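Local coordinates for protein alkaline phosphatase D (PDB 2YEQ) that hydrolyses phosphate esters, acting as an alkaline phosphatase and phosphodiesterase whose active site holds iron and calcium, at residues Y217-P222 with L233-A238; A241-M246 with S251-G256; R361-I366 with V391-T396. One frame throughout, in Å; residues are numbered along the deposited sequence.

Interaction 1 (Y217-P222 with L233-A238). With PE5 (3,6,9,12,15,18,21,24-octaoxahexacosan-1-ol), chain B.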
loop_
_atom_site.group_PDB
_atom_site.type_symbol
_atom_site.label_atom_id
_atom_site.label_comp_id
_atom_site.label_asym_id
_atom_site.label_seq_id
_atom_site.Cartn_x
_atom_site.Cartn_y
_atom_site.Cartn_z
ATOM N N TYR A 217 -10.251 2.244 -11.504
ATOM C CA TYR A 217 -10.490 3.607 -11.853
ATOM C C TYR A 217 -9.237 4.259 -12.419
ATOM O O TYR A 217 -8.098 3.852 -12.120
ATOM C CB TYR A 217 -11.082 4.406 -10.692
ATOM C CG TYR A 217 -10.190 5.104 -9.690
ATOM C CD1 TYR A 217 -9.774 6.398 -9.886
ATOM C CD2 TYR A 217 -9.836 4.477 -8.476
ATOM C CE1 TYR A 217 -9.033 7.069 -8.945
ATOM C CE2 TYR A 217 -9.078 5.135 -7.518
ATOM C CZ TYR A 217 -8.668 6.407 -7.741
ATOM O OH TYR A 217 -7.924 7.072 -6.796
ATOM N N ALA A 218 -9.456 5.292 -13.226
ATOM C CA ALA A 218 -8.356 6.047 -13.823
ATOM C C ALA A 218 -8.689 7.530 -13.788
ATOM O O ALA A 218 -9.480 8.003 -14.612
ATOM C CB ALA A 218 -8.122 5.546 -15.271
ATOM N N ASN A 219 -8.085 8.254 -12.832
ATOM C CA ASN A 219 -8.407 9.653 -12.576
ATOM C C ASN A 219 -9.933 9.781 -12.275
ATOM O O ASN A 219 -10.391 9.380 -11.168
ATOM C CB ASN A 219 -7.916 10.550 -13.731
ATOM C CG ASN A 219 -7.907 12.005 -13.389
ATOM O OD1 ASN A 219 -8.605 12.478 -12.460
ATOM N ND2 ASN A 219 -7.098 12.767 -14.133
ATOM N N LYS A 220 -10.725 10.270 -13.240
ATOM C CA LYS A 220 -12.161 10.435 -13.003
ATOM C C LYS A 220 -12.999 9.533 -13.875
ATOM O O LYS A 220 -14.211 9.704 -13.980
ATOM C CB LYS A 220 -12.524 11.900 -13.121
ATOM C CG LYS A 220 -11.982 12.663 -11.897
ATOM C CD LYS A 220 -12.112 14.150 -12.043
ATOM C CE LYS A 220 -10.942 14.882 -11.449
ATOM N NZ LYS A 220 -9.824 15.119 -12.449
ATOM N N ILE A 221 -12.355 8.537 -14.472
ATOM C CA ILE A 221 -13.013 7.548 -15.282
ATOM C C ILE A 221 -13.153 6.213 -14.556
ATOM O O ILE A 221 -12.137 5.526 -14.316
ATOM C CB ILE A 221 -12.247 7.306 -16.595
ATOM C CG1 ILE A 221 -12.009 8.613 -17.347
ATOM C CG2 ILE A 221 -12.977 6.327 -17.463
ATOM C CD1 ILE A 221 -11.109 8.420 -18.578
ATOM N N PRO A 222 -14.388 5.799 -14.248
ATOM C CA PRO A 222 -14.598 4.476 -13.651
ATOM C C PRO A 222 -14.556 3.381 -14.683
ATOM O O PRO A 222 -14.658 3.634 -15.890
ATOM C CB PRO A 222 -16.020 4.573 -13.052
ATOM C CG PRO A 222 -16.734 5.491 -14.031
ATOM C CD PRO A 222 -15.676 6.511 -14.450
ATOM N N LEU A 233 -18.292 12.231 -7.597
ATOM C CA LEU A 233 -18.870 12.339 -6.269
ATOM C C LEU A 233 -18.366 11.188 -5.395
ATOM O O LEU A 233 -18.036 11.366 -4.239
ATOM C CB LEU A 233 -20.393 12.315 -6.362
ATOM C CG LEU A 233 -21.008 13.565 -7.008
ATOM C CD1 LEU A 233 -22.505 13.318 -7.262
ATOM C CD2 LEU A 233 -20.768 14.760 -6.095
ATOM N N ARG A 234 -18.303 10.009 -5.982
ATOM C CA ARG A 234 -17.794 8.850 -5.282
ATOM C C ARG A 234 -16.317 9.010 -4.860
ATOM O O ARG A 234 -15.937 8.665 -3.742
ATOM C CB ARG A 234 -17.974 7.646 -6.164
ATOM C CG ARG A 234 -17.856 6.372 -5.468
ATOM C CD ARG A 234 -18.128 5.273 -6.400
ATOM N NE ARG A 234 -17.965 4.006 -5.731
ATOM C CZ ARG A 234 -18.173 2.827 -6.272
ATOM N NH1 ARG A 234 -18.599 2.707 -7.525
ATOM N NH2 ARG A 234 -17.976 1.747 -5.539
ATOM N N ARG A 235 -15.496 9.582 -5.737
ATOM C CA ARG A 235 -14.104 9.814 -5.411
ATOM C C ARG A 235 -13.939 10.815 -4.278
ATOM O O ARG A 235 -13.087 10.625 -3.403
ATOM C CB ARG A 235 -13.293 10.264 -6.638
ATOM C CG ARG A 235 -11.798 10.055 -6.467
ATOM C CD ARG A 235 -11.018 10.395 -7.726
ATOM N NE ARG A 235 -10.535 11.774 -7.747
ATOM C CZ ARG A 235 -9.688 12.251 -8.656
ATOM N NH1 ARG A 235 -9.279 11.466 -9.636
ATOM N NH2 ARG A 235 -9.274 13.502 -8.601
ATOM N N ALA A 236 -14.750 11.862 -4.261
ATOM C CA ALA A 236 -14.741 12.807 -3.162
ATOM C C ALA A 236 -15.084 12.141 -1.809
ATOM O O ALA A 236 -14.430 12.417 -0.807
ATOM C CB ALA A 236 -15.699 14.021 -3.445
ATOM N N ALA A 237 -16.100 11.293 -1.796
ATOM C CA ALA A 237 -16.500 10.547 -0.599
ATOM C C ALA A 237 -15.377 9.593 -0.131
ATOM O O ALA A 237 -15.044 9.561 1.051
ATOM C CB ALA A 237 -17.755 9.767 -0.867
ATOM N N ALA A 238 -14.823 8.830 -1.073
ATOM C CA ALA A 238 -13.746 7.868 -0.803
ATOM C C ALA A 238 -12.490 8.531 -0.288
ATOM O O ALA A 238 -11.868 8.050 0.658
ATOM C CB ALA A 238 -13.426 7.069 -2.063
HETATM O O1 PE5 B . -9.921 14.691 -15.791
HETATM C C1 PE5 B . -8.993 15.764 -15.844
HETATM C C2 PE5 B . -9.681 17.099 -15.603
HETATM O O2 PE5 B . -9.590 17.472 -14.224
HETATM C C3 PE5 B . -10.237 18.712 -13.862
HETATM C C4 PE5 B . -11.763 18.665 -14.050
HETATM O O3 PE5 B . -12.495 18.919 -12.845
HETATM C C5 PE5 B . -13.922 18.802 -13.023
HETATM C C6 PE5 B . -14.397 17.354 -12.853
HETATM O O4 PE5 B . -15.067 16.853 -14.027
HETATM C C7 PE5 B . -14.460 15.690 -14.614
HETATM C C8 PE5 B . -15.429 15.002 -15.538
HETATM O O HOH W 1 -7.136 14.325 -10.536
#

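Interaction 2 (A241-M246 with S251-G256). With EDO (1,2-ethanediol), chain C.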
loop_
_atom_site.group_PDB
_atom_site.type_symbol
_atom_site.label_atom_id
_atom_site.label_comp_id
_atom_site.label_asym_id
_atom_site.label_seq_id
_atom_site.Cartn_x
_atom_site.Cartn_y
_atom_site.Cartn_z
ATOM N N ALA A 241 -13.070 9.825 3.341
ATOM C CA ALA A 241 -13.065 8.690 4.285
ATOM C C ALA A 241 -11.651 8.154 4.502
ATOM O O ALA A 241 -11.295 7.751 5.624
ATOM C CB ALA A 241 -13.952 7.578 3.819
ATOM N N TYR A 242 -10.839 8.177 3.442
ATOM C CA TYR A 242 -9.445 7.739 3.543
ATOM C C TYR A 242 -8.663 8.673 4.452
ATOM O O TYR A 242 -8.014 8.234 5.390
ATOM C CB TYR A 242 -8.818 7.690 2.156
ATOM C CG TYR A 242 -7.449 7.060 2.080
ATOM C CD1 TYR A 242 -7.302 5.703 1.909
ATOM C CD2 TYR A 242 -6.304 7.843 2.111
ATOM C CE1 TYR A 242 -6.022 5.115 1.827
ATOM C CE2 TYR A 242 -5.036 7.273 1.999
ATOM C CZ TYR A 242 -4.912 5.921 1.847
ATOM O OH TYR A 242 -3.651 5.379 1.726
ATOM N N TYR A 243 -8.747 9.976 4.191
ATOM C CA TYR A 243 -8.144 10.950 5.056
ATOM C C TYR A 243 -8.565 10.731 6.525
ATOM O O TYR A 243 -7.711 10.725 7.412
ATOM C CB TYR A 243 -8.466 12.401 4.635
ATOM C CG TYR A 243 -7.951 13.393 5.638
ATOM C CD1 TYR A 243 -6.612 13.791 5.633
ATOM C CD2 TYR A 243 -8.771 13.874 6.663
ATOM C CE1 TYR A 243 -6.119 14.665 6.579
ATOM C CE2 TYR A 243 -8.280 14.740 7.616
ATOM C CZ TYR A 243 -6.946 15.136 7.575
ATOM O OH TYR A 243 -6.450 16.012 8.523
ATOM N N GLU A 244 -9.872 10.612 6.762
ATOM C CA GLU A 244 -10.409 10.481 8.121
ATOM C C GLU A 244 -9.777 9.281 8.838
ATOM O O GLU A 244 -9.635 9.308 10.042
ATOM C CB GLU A 244 -11.942 10.369 8.094
ATOM C CG GLU A 244 -12.615 11.696 7.698
ATOM C CD GLU A 244 -14.082 11.611 7.373
ATOM O OE1 GLU A 244 -14.595 10.487 7.201
ATOM O OE2 GLU A 244 -14.724 12.704 7.266
ATOM N N HIS A 245 -9.409 8.235 8.103
ATOM C CA HIS A 245 -8.914 7.016 8.729
ATOM C C HIS A 245 -7.405 6.796 8.639
ATOM O O HIS A 245 -6.912 5.789 9.111
ATOM C CB HIS A 245 -9.672 5.797 8.209
ATOM C CG HIS A 245 -11.099 5.783 8.642
ATOM N ND1 HIS A 245 -12.069 6.520 8.001
ATOM C CD2 HIS A 245 -11.701 5.193 9.702
ATOM C CE1 HIS A 245 -13.216 6.366 8.642
ATOM N NE2 HIS A 245 -13.019 5.565 9.672
ATOM N N MET A 246 -6.675 7.744 8.075
ATOM C CA MET A 246 -5.236 7.558 7.855
ATOM C C MET A 246 -4.404 8.628 8.528
ATOM O O MET A 246 -4.792 9.803 8.567
ATOM C CB MET A 246 -4.936 7.557 6.356
ATOM C CG MET A 246 -5.442 6.358 5.618
ATOM S SD MET A 246 -4.774 4.798 6.258
ATOM C CE MET A 246 -5.484 3.589 5.209
ATOM N N SER A 251 -1.697 18.922 4.868
ATOM C CA SER A 251 -1.574 19.201 3.444
ATOM C C SER A 251 -2.211 18.105 2.583
ATOM O O SER A 251 -2.438 18.319 1.404
ATOM C CB SER A 251 -0.104 19.392 3.075
ATOM O OG SER A 251 0.619 18.228 3.458
ATOM N N SER A 252 -2.513 16.951 3.183
ATOM C CA SER A 252 -3.282 15.909 2.529
ATOM C C SER A 252 -4.803 16.020 2.756
ATOM O O SER A 252 -5.525 15.155 2.305
ATOM C CB SER A 252 -2.789 14.496 2.951
ATOM O OG SER A 252 -1.505 14.185 2.429
ATOM N N LEU A 253 -5.303 17.058 3.429
ATOM C CA LEU A 253 -6.768 17.238 3.567
ATOM C C LEU A 253 -7.395 17.361 2.167
ATOM O O LEU A 253 -6.916 18.139 1.357
ATOM C CB LEU A 253 -7.088 18.499 4.393
ATOM C CG LEU A 253 -8.555 18.800 4.760
ATOM C CD1 LEU A 253 -9.047 17.794 5.796
ATOM C CD2 LEU A 253 -8.738 20.248 5.284
ATOM N N PRO A 254 -8.435 16.595 1.851
ATOM C CA PRO A 254 -8.973 16.669 0.502
ATOM C C PRO A 254 -9.815 17.919 0.289
ATOM O O PRO A 254 -10.243 18.553 1.249
ATOM C CB PRO A 254 -9.826 15.401 0.375
ATOM C CG PRO A 254 -10.178 15.045 1.762
ATOM C CD PRO A 254 -9.027 15.492 2.612
ATOM N N ASN A 255 -9.989 18.285 -0.971
ATOM C CA ASN A 255 -10.879 19.362 -1.375
ATOM C C ASN A 255 -11.680 18.804 -2.530
ATOM O O ASN A 255 -11.181 18.659 -3.642
ATOM C CB ASN A 255 -10.090 20.595 -1.795
ATOM C CG ASN A 255 -10.992 21.775 -2.154
ATOM O OD1 ASN A 255 -12.161 21.794 -1.826
ATOM N ND2 ASN A 255 -10.441 22.740 -2.853
ATOM N N GLY A 256 -12.921 18.431 -2.235
ATOM C CA GLY A 256 -13.751 17.685 -3.144
ATOM C C GLY A 256 -13.052 16.417 -3.608
ATOM O O GLY A 256 -12.525 15.639 -2.793
HETATM C C1 EDO C . -13.198 19.219 4.635
HETATM O O1 EDO C . -12.312 18.574 3.706
HETATM C C2 EDO C . -14.016 18.205 5.435
HETATM O O2 EDO C . -15.403 18.543 5.435
#

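Interaction 3 (R361-I366 with V391-T396). With EDO (1,2-ethanediol), chain D.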
loop_
_atom_site.group_PDB
_atom_site.type_symbol
_atom_site.label_atom_id
_atom_site.label_comp_id
_atom_site.label_asym_id
_atom_site.label_seq_id
_atom_site.Cartn_x
_atom_site.Cartn_y
_atom_site.Cartn_z
ATOM N N ARG A 361 9.927 7.619 -20.105
ATOM C CA ARG A 361 10.361 8.917 -19.613
ATOM C C ARG A 361 11.070 8.782 -18.262
ATOM O O ARG A 361 12.092 9.434 -18.027
ATOM C CB ARG A 361 9.201 9.920 -19.513
ATOM C CG ARG A 361 8.625 10.355 -20.888
ATOM C CD ARG A 361 7.646 11.517 -20.730
ATOM N NE ARG A 361 6.321 11.128 -20.202
ATOM C CZ ARG A 361 5.347 10.523 -20.887
ATOM N NH1 ARG A 361 5.520 10.113 -22.140
ATOM N NH2 ARG A 361 4.180 10.279 -20.283
ATOM N N VAL A 362 10.539 7.926 -17.389
ATOM C CA VAL A 362 11.163 7.714 -16.094
ATOM C C VAL A 362 12.543 7.041 -16.244
ATOM O O VAL A 362 13.526 7.493 -15.661
ATOM C CB VAL A 362 10.256 6.873 -15.146
ATOM C CG1 VAL A 362 11.004 6.535 -13.831
ATOM C CG2 VAL A 362 8.932 7.612 -14.860
ATOM N N ILE A 363 12.611 5.979 -17.032
ATOM C CA ILE A 363 13.862 5.275 -17.240
ATOM C C ILE A 363 14.899 6.168 -17.930
ATOM O O ILE A 363 16.052 6.178 -17.530
ATOM C CB ILE A 363 13.652 3.957 -17.994
ATOM C CG1 ILE A 363 12.825 2.997 -17.124
ATOM C CG2 ILE A 363 15.007 3.315 -18.326
ATOM C CD1 ILE A 363 12.384 1.738 -17.823
ATOM N N ASN A 364 14.487 6.935 -18.939
ATOM C CA ASN A 364 15.393 7.848 -19.631
ATOM C C ASN A 364 15.976 8.869 -18.704
ATOM O O ASN A 364 17.169 9.207 -18.806
ATOM C CB ASN A 364 14.717 8.560 -20.823
ATOM C CG ASN A 364 14.563 7.656 -22.027
ATOM O OD1 ASN A 364 15.109 6.562 -22.066
ATOM N ND2 ASN A 364 13.789 8.107 -23.016
ATOM N N PHE A 365 15.159 9.378 -17.787
ATOM C CA PHE A 365 15.686 10.330 -16.836
ATOM C C PHE A 365 16.720 9.660 -15.904
ATOM O O PHE A 365 17.766 10.248 -15.611
ATOM C CB PHE A 365 14.586 10.974 -16.008
ATOM C CG PHE A 365 15.089 12.047 -15.123
ATOM C CD1 PHE A 365 15.309 13.309 -15.616
ATOM C CD2 PHE A 365 15.434 11.773 -13.810
ATOM C CE1 PHE A 365 15.817 14.305 -14.800
ATOM C CE2 PHE A 365 15.941 12.741 -13.000
ATOM C CZ PHE A 365 16.145 14.018 -13.485
ATOM N N ILE A 366 16.410 8.446 -15.454
ATOM C CA ILE A 366 17.289 7.677 -14.549
ATOM C C ILE A 366 18.650 7.384 -15.235
ATOM O O ILE A 366 19.706 7.588 -14.631
ATOM C CB ILE A 366 16.611 6.365 -14.128
ATOM C CG1 ILE A 366 15.525 6.637 -13.091
ATOM C CG2 ILE A 366 17.608 5.334 -13.566
ATOM C CD1 ILE A 366 14.619 5.408 -12.884
ATOM N N VAL A 391 18.321 -0.879 -17.981
ATOM C CA VAL A 391 18.093 0.413 -18.663
ATOM C C VAL A 391 17.381 0.259 -20.009
ATOM O O VAL A 391 16.759 1.203 -20.481
ATOM C CB VAL A 391 19.368 1.257 -18.839
ATOM C CG1 VAL A 391 19.897 1.660 -17.477
ATOM C CG2 VAL A 391 20.446 0.525 -19.699
ATOM N N ASP A 392 17.460 -0.928 -20.593
ATOM C CA ASP A 392 16.659 -1.283 -21.743
ATOM C C ASP A 392 15.935 -2.555 -21.372
ATOM O O ASP A 392 16.561 -3.598 -21.186
ATOM C CB ASP A 392 17.552 -1.501 -22.975
ATOM C CG ASP A 392 16.747 -1.662 -24.249
ATOM O OD1 ASP A 392 15.737 -2.379 -24.222
ATOM O OD2 ASP A 392 17.134 -1.066 -25.273
ATOM N N PHE A 393 14.606 -2.468 -21.288
ATOM C CA PHE A 393 13.779 -3.574 -20.810
ATOM C C PHE A 393 13.759 -4.789 -21.708
ATOM O O PHE A 393 13.267 -5.836 -21.296
ATOM C CB PHE A 393 12.331 -3.087 -20.553
ATOM C CG PHE A 393 12.113 -2.526 -19.160
ATOM C CD1 PHE A 393 13.174 -2.079 -18.396
ATOM C CD2 PHE A 393 10.835 -2.472 -18.614
ATOM C CE1 PHE A 393 12.978 -1.573 -17.127
ATOM C CE2 PHE A 393 10.633 -1.973 -17.344
ATOM C CZ PHE A 393 11.704 -1.525 -16.597
ATOM N N GLU A 394 14.292 -4.658 -22.924
ATOM C CA GLU A 394 14.382 -5.771 -23.867
ATOM C C GLU A 394 15.765 -6.461 -23.859
ATOM O O GLU A 394 15.929 -7.515 -24.454
ATOM C CB GLU A 394 14.054 -5.258 -25.277
ATOM C CG GLU A 394 12.670 -4.616 -25.417
ATOM C CD GLU A 394 11.683 -5.527 -26.095
ATOM O OE1 GLU A 394 11.705 -5.569 -27.348
ATOM O OE2 GLU A 394 10.909 -6.206 -25.373
ATOM N N LYS A 395 16.742 -5.883 -23.165
ATOM C CA LYS A 395 18.118 -6.399 -23.179
ATOM C C LYS A 395 18.632 -6.745 -21.778
ATOM O O LYS A 395 18.936 -5.849 -20.964
ATOM C CB LYS A 395 19.069 -5.368 -23.773
ATOM C CG LYS A 395 18.800 -4.949 -25.191
ATOM C CD LYS A 395 19.658 -3.727 -25.578
ATOM C CE LYS A 395 21.137 -4.033 -25.582
ATOM N NZ LYS A 395 21.896 -2.939 -26.250
ATOM N N THR A 396 18.768 -8.032 -21.500
ATOM C CA THR A 396 19.400 -8.450 -20.252
ATOM C C THR A 396 20.892 -8.117 -20.213
ATOM O O THR A 396 21.494 -8.082 -19.146
ATOM C CB THR A 396 19.198 -9.939 -19.977
ATOM O OG1 THR A 396 19.551 -10.689 -21.133
ATOM C CG2 THR A 396 17.743 -10.230 -19.621
HETATM C C1 EDO D . 14.406 -8.647 -20.974
HETATM O O1 EDO D . 13.244 -9.499 -20.880
HETATM C C2 EDO D . 15.063 -8.308 -19.635
HETATM O O2 EDO D . 14.929 -6.926 -19.213
#

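Interaction 1 (Y217-P222 with L233-A238)
Tyr-217 meets Arg-235 through carbon alone: ring atom CE1 lies 4.1 Å from CD of the arginine, whose chain crosses the tyrosine at about a right angle. The ring and guanidinium planes stand 60° apart, so this is no parallel stack. Beyond the contact, the tyrosine OH is hydrogen-bonded to the OH of Tyr-239, one helical turn after Arg-235. At Ala-218 the chain enters a type II' beta turn that ends at Ile-221, with backbone hydrogen bonds running both ways between these two residues. Asn-219 occupies the positive-phi corner of the turn and offers two acceptors to one nitrogen. NH1 of Arg-235 makes a weak bond of 2.8 Å to the backbone O of Asn-219 and a second bond of 3.1 Å to its OD1, while the amide and guanidinium planes differ by just 9°. A water bonded to both OD1 of Asn-219 and NH2 of Arg-235 adds a bridge. Lys-220 then passes its CG over one guanidinium face, near the rim. Bends in the outer part of its chain, at chi3 and chi4, bring NZ back to OD1 of Asn-219, at 2.9 Å, from the opposite face of the amide to NH1. The shared oxygen probably eases the proximity of two positive groups, as NZ of Lys-220 and NH2 of Arg-235 are 4.2 Å apart; NZ also bonds O2 of the bound polyether at 3.0 Å. Because the guanidinium also donates to the backbone oxygens of Pro-257 and Gln-280, the arginine ties several loops together. The arrangement is a tight turn pinned to a helix by a buried arginine, directly after the calcium ligands Asn-215 and Asn-216, with the Tyr-217 side chain about 8 Å from a bound calcium ion.

Interaction 2 (A241-M246 with S251-G256)
Tyr-243 supplies about half of the 155 Å² buried here, and its side chain is the surface on which Leu-253 and Pro-254 pack, the leucine over a ring face and the proline nearer CB. CG of the tyrosine lies anti to the backbone N (chi1 174°), which carries the ring out from the helix toward the loop 251-256. Methyl CD1 of Leu-253 makes a CH-pi contact, 4.0 Å from the centroid of the Tyr-243 ring and 24° off its normal. The methyl is displaced toward the rim, and its closest ring atom is Tyr-243 CE2, at 3.6 Å. Pro-254 meets the root of the same side chain: its CD lies 3.7 Å from CB of Tyr-243, and the two side chains cross at about a right angle. Backbone atoms add to the packing, with O of Ser-252 3.8 Å from CD1 of the tyrosine. No hydrogen bond joins the two segments, so the fit rests on shape and apolar contact. Within the same segment as the tyrosine, His-245 turns back on its own backbone: ND1 donates to O of Ala-241 over 2.8 Å at 163°, with the acceptor in the imidazole plane, which, with the bond of NE2 to Arg-28, probably fixes the rotation of the ring. Tyr-243 also stacks on His-76 of strand 74-79, whose NE2 is bonded to the tyrosine's backbone O. The contact thus folds the loop that follows helix 228-245 back against residues 241-246, while Ala-241 packs on helix 179-190 and Tyr-242 on strand 203-206.

Interaction 3 (R361-I366 with V391-T396)
Ile-363 and Phe-393 form the tight part of this contact. Methyl CD1 of the isoleucine stands over one face of the phenyl ring, 3.8 Å from the centroid of Phe-393 and 27° off the ring normal, which meets the geometry of a CH-pi interaction. The approach is close, as CD1 of Ile-363 lies 3.4 Å from CE1 of Phe-393, and the methyl is offset toward that rim. Extension of the isoleucine chain at chi2 (172°) carries CD1 that far from the helix. The other branch serves a different partner: CG2 of Ile-363 rests 3.5 Å from the backbone O of Val-391, a van der Waals contact between a methyl and a carbonyl. Ile-363 gives up 76 Å² of surface, about half of the 147 Å² total, so one residue of the helix carries nearly all of its side of the contact. No hydrogen bond crosses between the segments.

The far side of the loop is looser and more exposed. There a type I beta turn runs from Asp-392 to Lys-395, closed by the bond from N of Lys-395 to O of Asp-392 (3.0 Å). An Asx turn reinforces it: OD1 of Asp-392 takes the backbone N-H of Glu-394 at 3.0 Å through its anti lone pair. A bound ethanediol, probably from the crystallisation liquor, donates from O2 to the backbone O of Phe-393 over 2.9 Å and is also bonded to His-432.

The loop 391-396 lies in the connection between antiparallel neighbours, strands 384-390 and 400-406. Phe-401 of the latter strand touches Ile-363, Ile-366, Val-391 and Phe-393, thereby packing helix 356-368 and the loop against the sheet. Helix 308-320 meets helix 356-368 through Phe-365 and Ile-366.

The three contacts follow one another along the chain, all within the PhoD-like phosphatase domain. Interactions 1 and 2 are neighbours, with centres 14 Å apart. Both use helix 228-245: one attaches the loop before it, the other the loop after it, and they touch where CB of Ala-236 lies 3.6 Å from C of Gly-256. The helix is therefore held to both of its flanking connections. Interaction 3 is separate, its centre 32 Å from that of interaction 1 and 35 Å from that of interaction 2. It lies against the seven-stranded sheet, on strand 400-406, whereas strand 203-206, beside helix 228-245, belongs to the ten-stranded sheet, so the contacts join loops to helices on two different sheets.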